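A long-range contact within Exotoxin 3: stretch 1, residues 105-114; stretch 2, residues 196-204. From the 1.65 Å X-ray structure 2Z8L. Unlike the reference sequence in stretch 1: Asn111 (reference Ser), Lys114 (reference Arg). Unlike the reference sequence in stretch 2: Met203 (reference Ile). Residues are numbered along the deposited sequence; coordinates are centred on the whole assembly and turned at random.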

# COMPACT_ATOMS: atom_id res chain seq x y z
N ALA A 105 -18.45 -10.71 -4.46
CA ALA A 105 -17.74 -11.97 -4.65
C ALA A 105 -17.37 -11.93 -6.14
O ALA A 105 -18.24 -11.88 -7.00
N TYR A 106 -16.07 -12.01 -6.45
CA TYR A 106 -15.58 -11.75 -7.80
C TYR A 106 -14.82 -12.95 -8.33
O TYR A 106 -14.22 -13.70 -7.57
N TYR A 107 -14.90 -13.15 -9.62
CA TYR A 107 -14.20 -14.27 -10.24
C TYR A 107 -13.00 -13.82 -10.99
O TYR A 107 -12.26 -14.65 -11.48
N ASP A 108 -12.81 -12.51 -11.10
CA ASP A 108 -11.59 -11.99 -11.65
C ASP A 108 -11.40 -10.57 -11.08
O ASP A 108 -12.12 -10.13 -10.18
N TYR A 109 -10.40 -9.88 -11.57
CA TYR A 109 -10.16 -8.51 -11.12
C TYR A 109 -11.34 -7.58 -11.44
O TYR A 109 -12.04 -7.75 -12.45
N LEU A 110 -11.56 -6.59 -10.60
CA LEU A 110 -12.69 -5.71 -10.80
C LEU A 110 -12.38 -4.42 -11.50
O LEU A 110 -13.30 -3.68 -11.86
N ASN A 111 -11.09 -4.16 -11.74
CA ASN A 111 -10.68 -2.99 -12.51
C ASN A 111 -9.27 -3.25 -13.01
O ASN A 111 -8.50 -3.93 -12.34
N ALA A 112 -8.93 -2.71 -14.18
CA ALA A 112 -7.61 -2.92 -14.81
C ALA A 112 -7.12 -1.59 -15.37
O ALA A 112 -6.92 -1.44 -16.59
N PRO A 113 -6.90 -0.63 -14.49
CA PRO A 113 -6.42 0.69 -14.97
C PRO A 113 -5.09 0.55 -15.71
O PRO A 113 -4.25 -0.25 -15.33
N LYS A 114 -4.90 1.35 -16.73
CA LYS A 114 -3.58 1.47 -17.34
C LYS A 114 -2.55 2.05 -16.35
O LYS A 114 -2.87 2.93 -15.57
N ASP A 196 -11.39 3.92 -3.32
CA ASP A 196 -12.24 2.93 -3.94
C ASP A 196 -11.53 2.39 -5.16
O ASP A 196 -11.33 3.10 -6.16
N GLY A 197 -11.14 1.12 -5.08
CA GLY A 197 -10.51 0.43 -6.18
C GLY A 197 -11.23 0.45 -7.52
O GLY A 197 -10.57 0.51 -8.58
N ARG A 198 -12.57 0.47 -7.48
CA ARG A 198 -13.40 0.49 -8.69
C ARG A 198 -13.29 1.82 -9.45
O ARG A 198 -13.64 1.88 -10.64
N ASN A 199 -12.86 2.87 -8.76
CA ASN A 199 -12.89 4.20 -9.31
C ASN A 199 -11.52 4.72 -9.76
O ASN A 199 -11.39 5.89 -10.12
N ILE A 200 -10.48 3.90 -9.70
CA ILE A 200 -9.21 4.30 -10.25
C ILE A 200 -9.33 4.30 -11.76
O ILE A 200 -9.80 3.31 -12.37
N GLU A 201 -8.89 5.38 -12.38
CA GLU A 201 -8.90 5.50 -13.84
C GLU A 201 -7.60 5.03 -14.47
O GLU A 201 -7.60 4.33 -15.47
N LYS A 202 -6.48 5.51 -13.94
CA LYS A 202 -5.19 5.32 -14.55
C LYS A 202 -4.10 5.63 -13.52
O LYS A 202 -4.35 6.27 -12.50
N MET A 203 -2.90 5.10 -13.71
CA MET A 203 -1.78 5.40 -12.85
C MET A 203 -0.63 5.76 -13.76
O MET A 203 -0.56 5.28 -14.91
N GLU A 204 0.18 6.69 -13.28
CA GLU A 204 1.33 7.19 -14.06
C GLU A 204 2.57 7.10 -13.22
O GLU A 204 2.49 7.19 -12.00

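Segments far apart in sequence are often joined less by extended strand pairing than by one well-placed polar side chain, a small apolar patch and a few waters. The contact between residues 105-114 and 196-204 of Exotoxin 3 illustrates this principle, burying 425 Å² in all between residues at least 86 positions apart in sequence.

Stretch 2 begins with Asp196, which touches nothing in stretch 1 but binds the side chain and backbone N of Arg198. Its t rotamer brings OD1 within 2.9 Å of the backbone N of Arg198 and 3.0 Å of Arg198 NE, the latter hydrogen bond forming part of a salt bridge between the two side chains. Gly197 follows at the start of a short 3-10 segment. It has no side chain, and its carbonyl carries the contact: Gly197 O accepts a hydrogen bond from Asn111 ND2 at 2.8 Å, while Leu110 CD1 lies 4.3 Å from Gly197 C.

Arg198 points sideways from its CA, with chi1 m, chi2 t and chi3 m. Its aliphatic portion serves as an apolar surface, CG lying 3.9 Å from CD1 of Leu110, whose side chain points toward stretch 2 in a p,p conformation. Further out, the guanidinium reaches Tyr106, an m rotamer, through solvent. Arg198 NH1 and Tyr106 OH are 4.4 Å apart, and water 1 spans the gap, donating to Tyr106 OH at 2.7 Å and accepting from Arg198 NH1 at 3.2 Å. Asn199, also m, turns its side chain away.

At Ile200 the chain enters a strand. Ile200 O accepts the second hydrogen bond from Asn111 ND2, at 2.9 Å. Asn111, which replaces the reference Ser, points toward stretch 2 as a t rotamer, and its amide nitrogen thus ties together the carbonyls of Gly197 and Ile200, with N-H...O angles of 164° and 166°. Water 2 lies near the same site, 2.8 Å from Asn111 OD1 and 3.0 Å from Ile200 O. The Ile200 side chain, m,t, points inward and places CG2 3.9 Å from CG of Pro113, a buried residue with a C-gamma endo ring.

Glu201 directs its side chain away, leaving its carbonyl to make the contact: Pro113 CB packs 3.6 Å from Glu201 O, and water 3 links Glu201 O, at 2.7 Å, to Lys114 N, at 2.9 Å. The water thereby bridges Lys114 N and Glu201 O, which are 4.2 Å apart. Lys202 meets Lys114 O with its CA, at 3.5 Å, and with the near part of its side chain, Lys202 CG lying 3.7 Å from that Lys114 O. Its side-chain end leads away and forms a weak hydrogen bond, part of a salt bridge, from Lys202 NZ to Glu204 OE2 at 3.4 Å; the end of Lys114 likewise leads away.

Met203, where the reference has Ile, starts sideways, but its m,t,m conformation brings the end nearer, with CE 4.4 Å from Pro113 CG. Its backbone N donates to Lys114 O at 2.9 Å, adding a direct main-chain link beside the apolar patch.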

# COMPACT_ATOMS: atom_id res chain seq x y z
CB ALA A 105 -18.56 -13.14 -4.33
CB TYR A 106 -14.66 -10.53 -7.85
CG TYR A 106 -15.33 -9.31 -7.32
CD1 TYR A 106 -16.17 -8.55 -8.15
CD2 TYR A 106 -15.22 -8.96 -5.98
CE1 TYR A 106 -16.86 -7.44 -7.68
CE2 TYR A 106 -15.92 -7.82 -5.50
CZ TYR A 106 -16.74 -7.09 -6.36
OH TYR A 106 -17.45 -5.99 -5.91
CB TYR A 107 -15.13 -15.07 -11.11
CG TYR A 107 -15.95 -14.28 -12.08
CD1 TYR A 107 -17.30 -14.08 -11.84
CD2 TYR A 107 -15.41 -13.80 -13.26
CE1 TYR A 107 -18.06 -13.40 -12.73
CE2 TYR A 107 -16.19 -13.12 -14.16
CZ TYR A 107 -17.50 -12.91 -13.85
OH TYR A 107 -18.32 -12.23 -14.73
CB ASP A 108 -11.63 -11.96 -13.18
CG ASP A 108 -10.25 -12.23 -13.85
OD1 ASP A 108 -9.21 -12.12 -13.15
OD2 ASP A 108 -10.22 -12.62 -15.07
CB TYR A 109 -8.87 -7.94 -11.71
CG TYR A 109 -8.70 -8.17 -13.15
CD1 TYR A 109 -9.28 -7.37 -14.09
CD2 TYR A 109 -7.95 -9.23 -13.57
CE1 TYR A 109 -9.07 -7.62 -15.48
CE2 TYR A 109 -7.70 -9.48 -14.95
CZ TYR A 109 -8.31 -8.69 -15.89
OH TYR A 109 -8.07 -8.98 -17.23
CB LEU A 110 -13.47 -5.49 -9.50
CG LEU A 110 -12.76 -5.09 -8.26
CD1 LEU A 110 -12.01 -3.70 -8.37
CD2 LEU A 110 -13.68 -5.07 -7.02
CB ASN A 111 -10.75 -1.76 -11.57
CG ASN A 111 -10.61 -0.42 -12.25
OD1 ASN A 111 -10.72 -0.28 -13.46
ND2 ASN A 111 -10.42 0.63 -11.41
CB ALA A 112 -7.68 -3.96 -15.88
CB PRO A 113 -6.25 1.51 -13.69
CG PRO A 113 -6.13 0.46 -12.57
CD PRO A 113 -7.00 -0.68 -13.02
CB LYS A 114 -3.69 2.38 -18.55
CG LYS A 114 -4.39 1.70 -19.71
CD LYS A 114 -4.33 2.47 -20.98
CE LYS A 114 -5.41 2.03 -21.92
NZ LYS A 114 -5.37 2.69 -23.27
CB ASP A 196 -13.58 3.52 -4.39
CG ASP A 196 -14.63 2.44 -4.79
OD1 ASP A 196 -14.27 1.31 -5.29
OD2 ASP A 196 -15.87 2.68 -4.60
CB ARG A 198 -14.82 0.16 -8.34
CG ARG A 198 -15.02 -1.25 -7.89
CD ARG A 198 -16.30 -1.48 -7.15
NE ARG A 198 -16.40 -0.69 -5.95
CZ ARG A 198 -17.41 -0.79 -5.09
NH1 ARG A 198 -18.36 -1.71 -5.28
NH2 ARG A 198 -17.44 0.00 -4.04
CB ASN A 199 -13.50 5.19 -8.31
CG ASN A 199 -14.99 5.00 -8.11
OD1 ASN A 199 -15.66 4.32 -8.88
ND2 ASN A 199 -15.50 5.58 -7.05
CB ILE A 200 -8.08 3.33 -9.79
CG1 ILE A 200 -7.93 3.35 -8.29
CG2 ILE A 200 -6.74 3.70 -10.45
CD1 ILE A 200 -7.01 2.27 -7.70
CB GLU A 201 -9.20 6.94 -14.25
CG GLU A 201 -9.25 7.20 -15.79
CD GLU A 201 -10.15 6.25 -16.60
OE1 GLU A 201 -11.12 5.66 -16.07
OE2 GLU A 201 -9.89 6.12 -17.83
CB LYS A 202 -5.07 6.23 -15.75
CG LYS A 202 -3.71 6.46 -16.25
CD LYS A 202 -3.70 7.31 -17.47
CE LYS A 202 -4.37 8.67 -17.27
NZ LYS A 202 -3.92 9.60 -18.38
CB MET A 203 -1.46 4.20 -12.00
CG MET A 203 -2.70 3.83 -11.23
SD MET A 203 -2.51 2.48 -10.17
CE MET A 203 -2.04 1.28 -11.32
CB GLU A 204 1.05 8.61 -14.48
CG GLU A 204 -0.26 8.84 -15.13
CD GLU A 204 -0.52 10.29 -15.43
OE1 GLU A 204 0.08 11.20 -14.78
OE2 GLU A 204 -1.35 10.54 -16.35
O HOH W 1 -18.58 -4.06 -7.44
O HOH W 2 -9.84 1.88 -14.99
O HOH W 3 -6.80 3.21 -17.76